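Local coordinates for protein cephalosporin acylase (PDB 2NLZ) that probably hydrolyses or transfers amide-linked acyl groups as an Ntn hydrolase of the gamma-glutamyltranspeptidase family, though its natural substrate is not established, at residues T54-T59 against A143-Y148; G124-L129 against F373-Y378; F509-I514 against P530-Q535. The protein carries 1 engineered substitution. All blocks are in the same frame, centred on the assembly; numbering follows the deposited sequence.

Overall arrangement
Interactions 1 and 2 are neighbours, with centres about 13 Å apart. Helix 47-61 joins them. From its segment 54-59, Thr56 turns its methyl CG2 to the Trp126 ring, 3.6 Å from CD2. Ala55 packs on Phe373. Interaction 1 packs helix to helix, and interaction 2 ties a helix to strand 370-376. Along the chain their segments alternate. Interaction 3 stands apart. Its centre is about 19 Å from each of the others, and its nearest atoms are about 8 Å from interaction 1 and 7 Å from interaction 2. It lies in the C-terminal part of the Ntn-hydrolase fold, next to the second subunit.

Interaction 1: T54-T59 against A143-Y148; sequences TATALT and APAIRY
Ala57 and Ala145 bring their helices close together, with their CA atoms 4.2 Å apart. Segments 54-59 and 143-148 are both helical. No hydrogen bond passes between them. Each backbone makes its helical bonds internally, such as Leu58 N to Thr54 O and Tyr148 N to Pro144 O. The small alanines allow this close helix-helix packing, within the helical part of the Ntn-hydrolase fold.

Ala145 carries the contact. Its bond to CB points at the other helix. The methyl sits over the face of the peptide group that links Thr56 to Ala57. CB is 3.5 Å from Thr56 O and 3.7 Å from Ala57 N. The contact is van der Waals only, a methyl resting on backbone.

Thr56 adds its side chain from beside that peptide. Its OG1 lies 3.8 Å from Ala145 CB. OG1 stands between the backbone N and the carbonyl carbon (chi1 50°). From there the hydroxyl reaches back to its own helix and bonds to Ile52 O and Ala53 O. The buried polar atom is thus satisfied, and an apolar methyl can lie next to it.

Ala57 CB lies to one side and comes to 4.5 Å from Ala145 CB. Tyr148, about a turn after Ala145, brings its ring near Ala57, with CD1 4.6 Å from Ala57 CB. It extends the apolar seam without a polar link to segment 54-59.

The contact is buried and joins helix 47-61 to helix 143-151. Helix 31-42 borders it, where Pro144 touches Ile40 and Tyr148 touches Leu32. On its other flank helix 47-61 lies on strand 359-365, with Ala55 and Leu58 against Leu361, and it also meets strand 370-376. Helix 47-61 lies between helix 143-151 and these strands.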
ATOM      1  N   THR D  54     -36.826   3.675   8.093  1.00 25.01           N
ATOM      2  CA  THR D  54     -35.424   3.553   8.420  1.00 23.15           C
ATOM      3  C   THR D  54     -35.016   4.407   9.624  1.00 25.27           C
ATOM      4  O   THR D  54     -34.184   3.987  10.421  1.00 23.86           O
ATOM      5  CB  THR D  54     -34.578   3.958   7.206  1.00 27.79           C
ATOM      6  OG1 THR D  54     -35.105   3.329   6.028  1.00 25.20           O
ATOM      7  CG2 THR D  54     -33.132   3.547   7.400  1.00 20.92           C
ATOM      8  N   ALA D  55     -35.599   5.598   9.750  1.00 18.83           N
ATOM      9  CA  ALA D  55     -35.233   6.509  10.828  1.00 19.08           C
ATOM     10  C   ALA D  55     -35.660   5.931  12.158  1.00 24.50           C
ATOM     11  O   ALA D  55     -34.866   5.847  13.099  1.00 23.75           O
ATOM     12  CB  ALA D  55     -35.862   7.871  10.617  1.00 11.66           C
ATOM     13  N   THR D  56     -36.922   5.514  12.217  1.00 28.45           N
ATOM     14  CA  THR D  56     -37.498   4.940  13.427  1.00 27.33           C
ATOM     15  C   THR D  56     -36.843   3.609  13.764  1.00 24.55           C
ATOM     16  O   THR D  56     -36.700   3.273  14.939  1.00 23.48           O
ATOM     17  CB  THR D  56     -39.027   4.745  13.311  1.00 31.24           C
ATOM     18  OG1 THR D  56     -39.338   4.055  12.095  1.00 39.29           O
ATOM     19  CG2 THR D  56     -39.739   6.079  13.329  1.00 27.08           C
ATOM     20  N   ALA D  57     -36.461   2.857  12.731  1.00 17.46           N
ATOM     21  CA  ALA D  57     -35.716   1.613  12.915  1.00 24.80           C
ATOM     22  C   ALA D  57     -34.386   1.865  13.608  1.00 23.45           C
ATOM     23  O   ALA D  57     -34.042   1.150  14.549  1.00 24.08           O
ATOM     24  CB  ALA D  57     -35.499   0.903  11.588  1.00 32.32           C
ATOM     25  N   LEU D  58     -33.674   2.900  13.150  1.00 22.59           N
ATOM     26  CA  LEU D  58     -32.366   3.306  13.692  1.00 24.33           C
ATOM     27  C   LEU D  58     -32.438   3.701  15.160  1.00 27.83           C
ATOM     28  O   LEU D  58     -31.465   3.577  15.905  1.00 30.04           O
ATOM     29  CB  LEU D  58     -31.784   4.470  12.877  1.00 15.36           C
ATOM     30  CG  LEU D  58     -31.254   4.149  11.478  1.00 25.85           C
ATOM     31  CD1 LEU D  58     -31.129   5.396  10.605  1.00 33.15           C
ATOM     32  CD2 LEU D  58     -29.935   3.408  11.544  1.00 28.39           C
ATOM     33  N   THR D  59     -33.611   4.191  15.552  1.00 30.95           N
ATOM     34  CA  THR D  59     -33.910   4.567  16.927  1.00 22.94           C
ATOM     35  C   THR D  59     -33.762   3.376  17.874  1.00 20.65           C
ATOM     36  O   THR D  59     -33.421   3.538  19.043  1.00 30.30           O
ATOM     37  CB  THR D  59     -35.297   5.200  16.991  1.00 20.64           C
ATOM     38  OG1 THR D  59     -35.161   6.587  17.298  1.00 33.49           O
ATOM     39  CG2 THR D  59     -36.178   4.537  18.030  1.00 23.28           C
ATOM     40  N   ALA D 143     -43.733   0.075  11.793  1.00 35.05           N
ATOM     41  CA  ALA D 143     -43.969  -1.272  12.311  1.00 42.03           C
ATOM     42  C   ALA D 143     -42.716  -2.153  12.442  1.00 40.47           C
ATOM     43  O   ALA D 143     -42.587  -2.864  13.438  1.00 44.16           O
ATOM     44  CB  ALA D 143     -45.060  -1.984  11.503  1.00 42.10           C
ATOM     45  N   PRO D 144     -41.808  -2.140  11.440  1.00 39.01           N
ATOM     46  CA  PRO D 144     -40.579  -2.925  11.607  1.00 35.12           C
ATOM     47  C   PRO D 144     -39.764  -2.472  12.800  1.00 35.43           C
ATOM     48  O   PRO D 144     -39.215  -3.301  13.511  1.00 31.63           O
ATOM     49  CB  PRO D 144     -39.803  -2.649  10.321  1.00 35.02           C
ATOM     50  CG  PRO D 144     -40.816  -2.230   9.341  1.00 36.60           C
ATOM     51  CD  PRO D 144     -41.843  -1.481  10.122  1.00 35.29           C
ATOM     52  N   ALA D 145     -39.702  -1.160  13.015  1.00 33.29           N
ATOM     53  CA  ALA D 145     -39.037  -0.572  14.178  1.00 32.95           C
ATOM     54  C   ALA D 145     -39.574  -1.163  15.470  1.00 36.42           C
ATOM     55  O   ALA D 145     -38.795  -1.504  16.361  1.00 31.38           O
ATOM     56  CB  ALA D 145     -39.215   0.935  14.185  1.00 26.97           C
ATOM     57  N   ILE D 146     -40.905  -1.284  15.546  1.00 39.84           N
ATOM     58  CA  ILE D 146     -41.617  -1.891  16.683  1.00 42.20           C
ATOM     59  C   ILE D 146     -41.267  -3.364  16.808  1.00 38.94           C
ATOM     60  O   ILE D 146     -40.931  -3.842  17.889  1.00 38.29           O
ATOM     61  CB  ILE D 146     -43.152  -1.718  16.553  1.00 41.51           C
ATOM     62  CG1 ILE D 146     -43.530  -0.243  16.694  1.00 43.62           C
ATOM     63  CG2 ILE D 146     -43.883  -2.547  17.590  1.00 40.75           C
ATOM     64  CD1 ILE D 146     -44.882   0.110  16.102  1.00 50.75           C
ATOM     65  N   ARG D 147     -41.319  -4.068  15.686  1.00 40.69           N
ATOM     66  CA  ARG D 147     -40.983  -5.484  15.641  1.00 47.69           C
ATOM     67  C   ARG D 147     -39.567  -5.747  16.159  1.00 46.06           C
ATOM     68  O   ARG D 147     -39.336  -6.736  16.846  1.00 44.94           O
ATOM     69  CB  ARG D 147     -41.120  -6.008  14.207  1.00 53.10           C
ATOM     70  CG  ARG D 147     -41.168  -7.530  14.055  1.00 56.04           C
ATOM     71  CD  ARG D 147     -40.630  -8.034  12.696  1.00 64.09           C
ATOM     72  NE  ARG D 147     -40.692  -7.063  11.595  1.00 90.01           N
ATOM     73  CZ  ARG D 147     -41.795  -6.694  10.932  1.00 88.67           C
ATOM     74  NH1 ARG D 147     -42.989  -7.179  11.256  1.00 86.19           N
ATOM     75  NH2 ARG D 147     -41.703  -5.806   9.947  1.00 78.94           N
ATOM     76  N   TYR D 148     -38.632  -4.859  15.821  1.00 47.89           N
ATOM     77  CA  TYR D 148     -37.243  -5.012  16.243  1.00 41.37           C
ATOM     78  C   TYR D 148     -37.103  -4.758  17.734  1.00 40.82           C
ATOM     79  O   TYR D 148     -36.339  -5.437  18.412  1.00 45.80           O
ATOM     80  CB  TYR D 148     -36.309  -4.062  15.480  1.00 42.45           C
ATOM     81  CG  TYR D 148     -36.010  -4.444  14.041  1.00 37.70           C
ATOM     82  CD1 TYR D 148     -36.020  -3.481  13.033  1.00 39.12           C
ATOM     83  CD2 TYR D 148     -35.713  -5.758  13.687  1.00 40.27           C
ATOM     84  CE1 TYR D 148     -35.749  -3.811  11.713  1.00 47.57           C
ATOM     85  CE2 TYR D 148     -35.441  -6.095  12.368  1.00 45.44           C
ATOM     86  CZ  TYR D 148     -35.461  -5.113  11.388  1.00 50.52           C
ATOM     87  OH  TYR D 148     -35.197  -5.424  10.076  1.00 51.04           O
TER

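Interaction 2: G124-L129 against F373-Y378; sequences GAWAEL and FIQSNY
Phe373, Trp126 and Gln375 make most of this contact. The axes of helix 124-129 and strand 373-376 are 11.6 Å apart and nearly antiparallel. Long side chains span the gap.

Trp126 gives its indole N-H to Gln375. NE1 lies 3.0 Å from OE1, and the N-H...O angle is 153°. The bond uses a lone pair in the carbonyl plane, and OE1 lies near the indole plane. The ring and amide planes are 31° apart. Gln375 NE2 in turn bonds to Asn66 OD1. Held at both ends, the buried amide has its flip fixed.

Phe373 has CG anti to the backbone N (chi1 -169°), which carries the ring toward the helix. Its CZ meets the indole at the edge, 4.0 Å from Trp126 CD1. The two side chains cross at about a right angle. Leu129 comes to the edge of the phenyl ring, with CD2 3.8 Å from Phe373 CE1.

Helix 47-61 packs beside them, through Thr56 on Trp126 and Thr59 on Gln375. The contact is of the helix-on-sheet kind found in the alpha-beta-beta-alpha sandwich of Ntn hydrolases, where two antiparallel sheets lie between layers of helices.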
ATOM      1  N   GLY D 124     -42.181  14.343  15.826  1.00 31.08           N
ATOM      2  CA  GLY D 124     -43.054  15.259  15.087  1.00 36.81           C
ATOM      3  C   GLY D 124     -42.665  15.360  13.626  1.00 37.90           C
ATOM      4  O   GLY D 124     -43.529  15.418  12.739  1.00 39.73           O
ATOM      5  N   ALA D 125     -41.358  15.372  13.378  1.00 39.57           N
ATOM      6  CA  ALA D 125     -40.836  15.364  12.015  1.00 36.73           C
ATOM      7  C   ALA D 125     -41.243  14.106  11.255  1.00 33.46           C
ATOM      8  O   ALA D 125     -41.523  14.171  10.067  1.00 36.80           O
ATOM      9  CB  ALA D 125     -39.335  15.521  12.021  1.00 34.92           C
ATOM     10  N   TRP D 126     -41.285  12.974  11.947  1.00 27.36           N
ATOM     11  CA  TRP D 126     -41.749  11.737  11.338  1.00 32.22           C
ATOM     12  C   TRP D 126     -43.178  11.914  10.847  1.00 32.69           C
ATOM     13  O   TRP D 126     -43.460  11.725   9.670  1.00 36.64           O
ATOM     14  CB  TRP D 126     -41.691  10.562  12.326  1.00 31.68           C
ATOM     15  CG  TRP D 126     -40.327  10.232  12.872  1.00 27.10           C
ATOM     16  CD1 TRP D 126     -39.122  10.485  12.287  1.00 30.12           C
ATOM     17  CD2 TRP D 126     -40.040   9.548  14.101  1.00 23.61           C
ATOM     18  NE1 TRP D 126     -38.099  10.028  13.089  1.00 32.98           N
ATOM     19  CE2 TRP D 126     -38.637   9.444  14.206  1.00 29.04           C
ATOM     20  CE3 TRP D 126     -40.834   9.016  15.127  1.00 33.60           C
ATOM     21  CZ2 TRP D 126     -38.010   8.832  15.299  1.00 32.49           C
ATOM     22  CZ3 TRP D 126     -40.209   8.418  16.214  1.00 26.38           C
ATOM     23  CH2 TRP D 126     -38.811   8.328  16.287  1.00 31.01           C
ATOM     24  N   ALA D 127     -44.064  12.290  11.764  1.00 34.08           N
ATOM     25  CA  ALA D 127     -45.491  12.457  11.481  1.00 34.52           C
ATOM     26  C   ALA D 127     -45.786  13.431  10.338  1.00 36.94           C
ATOM     27  O   ALA D 127     -46.539  13.094   9.413  1.00 35.51           O
ATOM     28  CB  ALA D 127     -46.227  12.886  12.736  1.00 36.33           C
ATOM     29  N   GLU D 128     -45.195  14.626  10.409  1.00 30.50           N
ATOM     30  CA  GLU D 128     -45.364  15.636   9.368  1.00 27.95           C
ATOM     31  C   GLU D 128     -44.852  15.185   8.001  1.00 28.68           C
ATOM     32  O   GLU D 128     -45.426  15.546   6.973  1.00 33.61           O
ATOM     33  CB  GLU D 128     -44.693  16.954   9.760  1.00 28.18           C
ATOM     34  CG  GLU D 128     -45.660  18.017  10.295  1.00 53.74           C
ATOM     35  CD  GLU D 128     -46.485  18.698   9.213  1.00 56.61           C
ATOM     36  OE1 GLU D 128     -45.961  18.948   8.111  1.00 37.33           O
ATOM     37  OE2 GLU D 128     -47.667  18.996   9.481  1.00 74.40           O
ATOM     38  N   LEU D 129     -43.779  14.402   7.998  1.00 29.75           N
ATOM     39  CA  LEU D 129     -43.224  13.869   6.767  1.00 31.47           C
ATOM     40  C   LEU D 129     -44.206  12.881   6.149  1.00 32.87           C
ATOM     41  O   LEU D 129     -44.407  12.878   4.936  1.00 31.19           O
ATOM     42  CB  LEU D 129     -41.896  13.180   7.059  1.00 36.30           C
ATOM     43  CG  LEU D 129     -40.679  13.378   6.156  1.00 33.92           C
ATOM     44  CD1 LEU D 129     -40.791  14.614   5.303  1.00 37.58           C
ATOM     45  CD2 LEU D 129     -39.439  13.467   7.033  1.00 35.28           C
ATOM     46  N   PHE D 373     -32.152  12.316   4.990  1.00 14.52           N
ATOM     47  CA  PHE D 373     -32.689  12.359   6.351  1.00 20.99           C
ATOM     48  C   PHE D 373     -31.597  12.132   7.354  1.00 24.15           C
ATOM     49  O   PHE D 373     -30.760  11.258   7.168  1.00 36.08           O
ATOM     50  CB  PHE D 373     -33.755  11.277   6.566  1.00 23.74           C
ATOM     51  CG  PHE D 373     -34.532  11.437   7.841  1.00 25.49           C
ATOM     52  CD1 PHE D 373     -35.716  12.169   7.860  1.00 23.18           C
ATOM     53  CD2 PHE D 373     -34.081  10.865   9.031  1.00 23.03           C
ATOM     54  CE1 PHE D 373     -36.437  12.327   9.044  1.00 13.75           C
ATOM     55  CE2 PHE D 373     -34.794  11.022  10.223  1.00 25.67           C
ATOM     56  CZ  PHE D 373     -35.977  11.743  10.229  1.00 30.23           C
ATOM     57  N   ILE D 374     -31.643  12.886   8.446  1.00 21.52           N
ATOM     58  CA  ILE D 374     -30.652  12.763   9.489  1.00 24.99           C
ATOM     59  C   ILE D 374     -31.266  13.082  10.863  1.00 29.06           C
ATOM     60  O   ILE D 374     -32.066  14.014  10.985  1.00 32.94           O
ATOM     61  CB  ILE D 374     -29.447  13.657   9.136  1.00 23.71           C
ATOM     62  CG1 ILE D 374     -28.267  13.432  10.072  1.00 36.12           C
ATOM     63  CG2 ILE D 374     -29.857  15.098   9.070  1.00 15.70           C
ATOM     64  CD1 ILE D 374     -26.960  13.870   9.470  1.00 42.97           C
ATOM     65  N   GLN D 375     -30.935  12.289  11.886  1.00 21.33           N
ATOM     66  CA  GLN D 375     -31.383  12.591  13.261  1.00 28.34           C
ATOM     67  C   GLN D 375     -30.330  12.236  14.302  1.00 27.65           C
ATOM     68  O   GLN D 375     -29.530  11.337  14.081  1.00 22.03           O
ATOM     69  CB  GLN D 375     -32.741  11.936  13.599  1.00 27.29           C
ATOM     70  CG  GLN D 375     -32.727  10.436  13.719  1.00 20.29           C
ATOM     71  CD  GLN D 375     -34.088   9.834  13.923  1.00 21.96           C
ATOM     72  OE1 GLN D 375     -35.091  10.360  13.449  1.00 27.35           O
ATOM     73  NE2 GLN D 375     -34.133   8.707  14.618  1.00  9.81           N
ATOM     74  N   SER D 376     -30.346  12.940  15.435  1.00 26.72           N
ATOM     75  CA  SER D 376     -29.344  12.734  16.478  1.00 32.00           C
ATOM     76  C   SER D 376     -29.797  13.142  17.884  1.00 32.77           C
ATOM     77  O   SER D 376     -30.646  14.014  18.055  1.00 35.61           O
ATOM     78  CB  SER D 376     -28.058  13.481  16.109  1.00 32.68           C
ATOM     79  OG  SER D 376     -27.119  13.518  17.163  1.00 40.91           O
ATOM     80  N   ASN D 377     -29.201  12.488  18.881  1.00 32.13           N
ATOM     81  CA  ASN D 377     -29.288  12.894  20.275  1.00 28.38           C
ATOM     82  C   ASN D 377     -28.123  13.801  20.667  1.00 31.50           C
ATOM     83  O   ASN D 377     -27.825  13.973  21.846  1.00 33.49           O
ATOM     84  CB  ASN D 377     -29.309  11.662  21.170  1.00 30.41           C
ATOM     85  CG  ASN D 377     -30.709  11.279  21.592  1.00 32.95           C
ATOM     86  OD1 ASN D 377     -31.679  11.829  21.086  1.00 27.83           O
ATOM     87  ND2 ASN D 377     -30.823  10.340  22.538  1.00 30.07           N
ATOM     88  N   TYR D 378     -27.491  14.390  19.654  1.00 33.84           N
ATOM     89  CA  TYR D 378     -26.221  15.105  19.773  1.00 34.40           C
ATOM     90  C   TYR D 378     -25.099  14.182  20.251  1.00 34.55           C
ATOM     91  O   TYR D 378     -24.535  13.439  19.449  1.00 45.36           O
ATOM     92  CB  TYR D 378     -26.356  16.379  20.607  1.00 35.49           C
ATOM     93  CG  TYR D 378     -25.130  17.253  20.612  1.00 43.87           C
ATOM     94  CD1 TYR D 378     -24.386  17.466  19.449  1.00 40.52           C
ATOM     95  CD2 TYR D 378     -24.715  17.885  21.779  1.00 45.27           C
ATOM     96  CE1 TYR D 378     -23.249  18.278  19.461  1.00 41.82           C
ATOM     97  CE2 TYR D 378     -23.590  18.701  21.796  1.00 44.29           C
ATOM     98  CZ  TYR D 378     -22.863  18.890  20.639  1.00 35.08           C
ATOM     99  OH  TYR D 378     -21.751  19.697  20.666  1.00 35.57           O
TER

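Interaction 3: F509-I514 against P530-Q535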
ATOM      1  N   PHE D 509     -13.877   9.969  11.547  1.00 38.44           N
ATOM      2  CA  PHE D 509     -13.979  10.766  10.324  1.00 35.42           C
ATOM      3  C   PHE D 509     -15.354  10.671   9.651  1.00 36.90           C
ATOM      4  O   PHE D 509     -15.517  10.969   8.462  1.00 30.03           O
ATOM      5  CB  PHE D 509     -12.829  10.434   9.369  1.00 28.41           C
ATOM      6  CG  PHE D 509     -11.491  10.887   9.873  1.00 26.12           C
ATOM      7  CD1 PHE D 509     -11.000  12.136   9.539  1.00 24.86           C
ATOM      8  CD2 PHE D 509     -10.728  10.067  10.699  1.00 30.94           C
ATOM      9  CE1 PHE D 509      -9.771  12.559  10.008  1.00 35.38           C
ATOM     10  CE2 PHE D 509      -9.500  10.482  11.174  1.00 28.13           C
ATOM     11  CZ  PHE D 509      -9.021  11.730  10.833  1.00 33.20           C
ATOM     12  N   GLY D 510     -16.341  10.256  10.437  1.00 33.02           N
ATOM     13  CA  GLY D 510     -17.721  10.267   9.997  1.00 29.94           C
ATOM     14  C   GLY D 510     -18.188   9.068   9.198  1.00 26.13           C
ATOM     15  O   GLY D 510     -17.396   8.213   8.812  1.00 30.51           O
ATOM     16  N   ARG D 511     -19.496   9.028   8.959  1.00 26.92           N
ATOM     17  CA  ARG D 511     -20.132   8.001   8.139  1.00 24.66           C
ATOM     18  C   ARG D 511     -20.936   8.674   7.032  1.00 27.13           C
ATOM     19  O   ARG D 511     -21.658   9.632   7.270  1.00 19.24           O
ATOM     20  CB  ARG D 511     -21.020   7.088   9.000  1.00 22.82           C
ATOM     21  CG  ARG D 511     -20.230   6.253  10.023  1.00 35.71           C
ATOM     22  CD  ARG D 511     -21.076   5.751  11.177  1.00 45.06           C
ATOM     23  NE  ARG D 511     -20.279   5.575  12.388  1.00 61.34           N
ATOM     24  CZ  ARG D 511     -20.755   5.114  13.541  1.00 74.78           C
ATOM     25  NH1 ARG D 511     -22.032   4.775  13.649  1.00 79.53           N
ATOM     26  NH2 ARG D 511     -19.955   4.988  14.589  1.00 83.08           N
ATOM     27  N   GLY D 512     -20.812   8.189   5.813  1.00 25.95           N
ATOM     28  CA  GLY D 512     -21.539   8.816   4.724  1.00 20.09           C
ATOM     29  C   GLY D 512     -22.443   7.866   3.978  1.00 23.96           C
ATOM     30  O   GLY D 512     -22.230   6.649   3.995  1.00 25.52           O
ATOM     31  N   GLN D 513     -23.472   8.419   3.339  1.00 20.89           N
ATOM     32  CA  GLN D 513     -24.264   7.671   2.364  1.00 20.22           C
ATOM     33  C   GLN D 513     -24.580   8.591   1.192  1.00 24.79           C
ATOM     34  O   GLN D 513     -24.794   9.797   1.363  1.00 28.07           O
ATOM     35  CB  GLN D 513     -25.572   7.129   2.952  1.00 13.34           C
ATOM     36  CG  GLN D 513     -25.524   6.671   4.410  1.00 25.00           C
ATOM     37  CD  GLN D 513     -24.905   5.309   4.577  1.00 26.70           C
ATOM     38  OE1 GLN D 513     -24.283   5.021   5.606  1.00 31.81           O
ATOM     39  NE2 GLN D 513     -25.070   4.455   3.566  1.00 12.63           N
ATOM     40  N   ILE D 514     -24.603   8.008  -0.002  1.00 23.06           N
ATOM     41  CA  ILE D 514     -24.880   8.737  -1.218  1.00 17.42           C
ATOM     42  C   ILE D 514     -25.782   7.877  -2.096  1.00 21.83           C
ATOM     43  O   ILE D 514     -25.557   6.679  -2.244  1.00 24.05           O
ATOM     44  CB  ILE D 514     -23.565   9.086  -1.982  1.00 22.71           C
ATOM     45  CG1 ILE D 514     -22.775  10.186  -1.255  1.00 19.36           C
ATOM     46  CG2 ILE D 514     -23.850   9.534  -3.407  1.00 10.24           C
ATOM     47  CD1 ILE D 514     -21.335  10.371  -1.747  1.00 21.45           C
ATOM     48  N   PRO D 530     -17.877   2.706   4.122  1.00 16.91           N
ATOM     49  CA  PRO D 530     -17.118   1.489   4.385  1.00 20.37           C
ATOM     50  C   PRO D 530     -16.561   1.401   5.816  1.00 19.77           C
ATOM     51  O   PRO D 530     -16.352   0.299   6.314  1.00 23.52           O
ATOM     52  CB  PRO D 530     -15.996   1.548   3.350  1.00 19.23           C
ATOM     53  CG  PRO D 530     -15.828   2.985   3.046  1.00 22.99           C
ATOM     54  CD  PRO D 530     -17.148   3.642   3.247  1.00 23.59           C
ATOM     55  N   ARG D 531     -16.357   2.535   6.483  1.00 19.81           N
ATOM     56  CA  ARG D 531     -15.789   2.531   7.838  1.00 25.66           C
ATOM     57  C   ARG D 531     -16.675   1.938   8.952  1.00 33.19           C
ATOM     58  O   ARG D 531     -16.276   1.922  10.118  1.00 41.03           O
ATOM     59  CB  ARG D 531     -15.347   3.937   8.230  1.00 17.32           C
ATOM     60  CG  ARG D 531     -14.210   4.458   7.397  1.00 17.25           C
ATOM     61  CD  ARG D 531     -14.130   5.962   7.482  1.00 17.95           C
ATOM     62  NE  ARG D 531     -13.242   6.531   6.468  1.00 20.78           N
ATOM     63  CZ  ARG D 531     -13.562   6.705   5.188  1.00 15.31           C
ATOM     64  NH1 ARG D 531     -14.748   6.337   4.734  1.00 24.14           N
ATOM     65  NH2 ARG D 531     -12.684   7.236   4.357  1.00 23.01           N
ATOM     66  N   THR D 532     -17.857   1.443   8.590  1.00 30.20           N
ATOM     67  CA  THR D 532     -18.819   0.953   9.563  1.00 31.65           C
ATOM     68  C   THR D 532     -19.679  -0.180   8.977  1.00 34.47           C
ATOM     69  O   THR D 532     -19.504  -0.556   7.817  1.00 27.24           O
ATOM     70  CB  THR D 532     -19.697   2.120  10.092  1.00 33.96           C
ATOM     71  OG1 THR D 532     -20.446   1.702  11.237  1.00 47.19           O
ATOM     72  CG2 THR D 532     -20.648   2.627   9.020  1.00 37.38           C
ATOM     73  N   ASP D 533     -20.563  -0.748   9.805  1.00 40.44           N
ATOM     74  CA  ASP D 533     -21.608  -1.668   9.360  1.00 42.74           C
ATOM     75  C   ASP D 533     -22.602  -0.815   8.628  1.00 41.39           C
ATOM     76  O   ASP D 533     -22.850   0.311   9.024  1.00 60.43           O
ATOM     77  CB  ASP D 533     -22.348  -2.296  10.543  1.00 47.84           C
ATOM     78  CG  ASP D 533     -21.432  -2.963  11.542  1.00 54.40           C
ATOM     79  OD1 ASP D 533     -20.712  -3.911  11.170  1.00 59.94           O
ATOM     80  OD2 ASP D 533     -21.467  -2.551  12.721  1.00 62.56           O
ATOM     81  N   GLY D 534     -23.200  -1.335   7.575  1.00 28.88           N
ATOM     82  CA  GLY D 534     -24.156  -0.539   6.814  1.00 26.36           C
ATOM     83  C   GLY D 534     -24.403  -1.110   5.434  1.00 32.90           C
ATOM     84  O   GLY D 534     -23.767  -2.098   5.026  1.00 38.90           O
ATOM     85  N   GLN D 535     -25.313  -0.488   4.697  1.00 24.41           N
ATOM     86  CA  GLN D 535     -25.741  -1.095   3.463  1.00 26.69           C
ATOM     87  C   GLN D 535     -26.368  -0.079   2.551  1.00 32.99           C
ATOM     88  O   GLN D 535     -27.065   0.822   3.021  1.00 33.46           O
ATOM     89  CB  GLN D 535     -26.764  -2.180   3.781  1.00 20.95           C
ATOM     90  CG  GLN D 535     -26.850  -3.281   2.768  1.00 34.81           C
ATOM     91  CD  GLN D 535     -27.865  -4.333   3.161  1.00 41.65           C
ATOM     92  OE1 GLN D 535     -29.013  -4.020   3.463  1.00 32.27           O
ATOM     93  NE2 GLN D 535     -27.441  -5.590   3.163  1.00 54.99           N
TER
HETATM   94  O   HOH W   1     -17.294   4.169  11.992  1.00 45.43           O
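Arg511 and Thr532 meet where the chain enters and leaves a beta hairpin. Antiparallel strands 512-517 and 524-528 form the hairpin, part of the Ntn-hydrolase fold. Segment 530-535 is the loop that follows it. The touching parts run in similar directions.

The Arg511 chain is extended from CG to NE. It passes across Thr532 at about a right angle. Its methylene CG lies 3.8 Å from Thr532 CG2, and CD is equally near that methyl. Further out, Thr532 OG1 lies over one face of the guanidinium, toward its rim, 4.0 Å from NE. At chi1 -168° the Thr532 hydroxyl points away from its own N, which puts OG1 over the guanidinium and leaves CG2 to the methylenes. The charged end of Arg511 forms a salt bridge through NH1 with Glu62. Replacing Arg511 by an alanine would probably leave Glu62 without this partner and the Thr532 methyl without the methylenes it packs on.

Gln513 is bent at chi2 (-79°). The bend brings NE2 to within 4.2 Å of Gln535 O, too far for a bond, and NE2 bonds instead to Thr528 OG1. Arg531 lays CD 4.2 Å from Gly510 O. Its guanidinium forms salt bridges with Glu529 and Glu482, and Asp533 bonds to Asn17 of the second subunit, which places this loop at the subunit interface.

One water bridges the two segments. It donates to Arg531 O at 3.1 Å and accepts a weak bond from Arg511 NE at 3.3 Å.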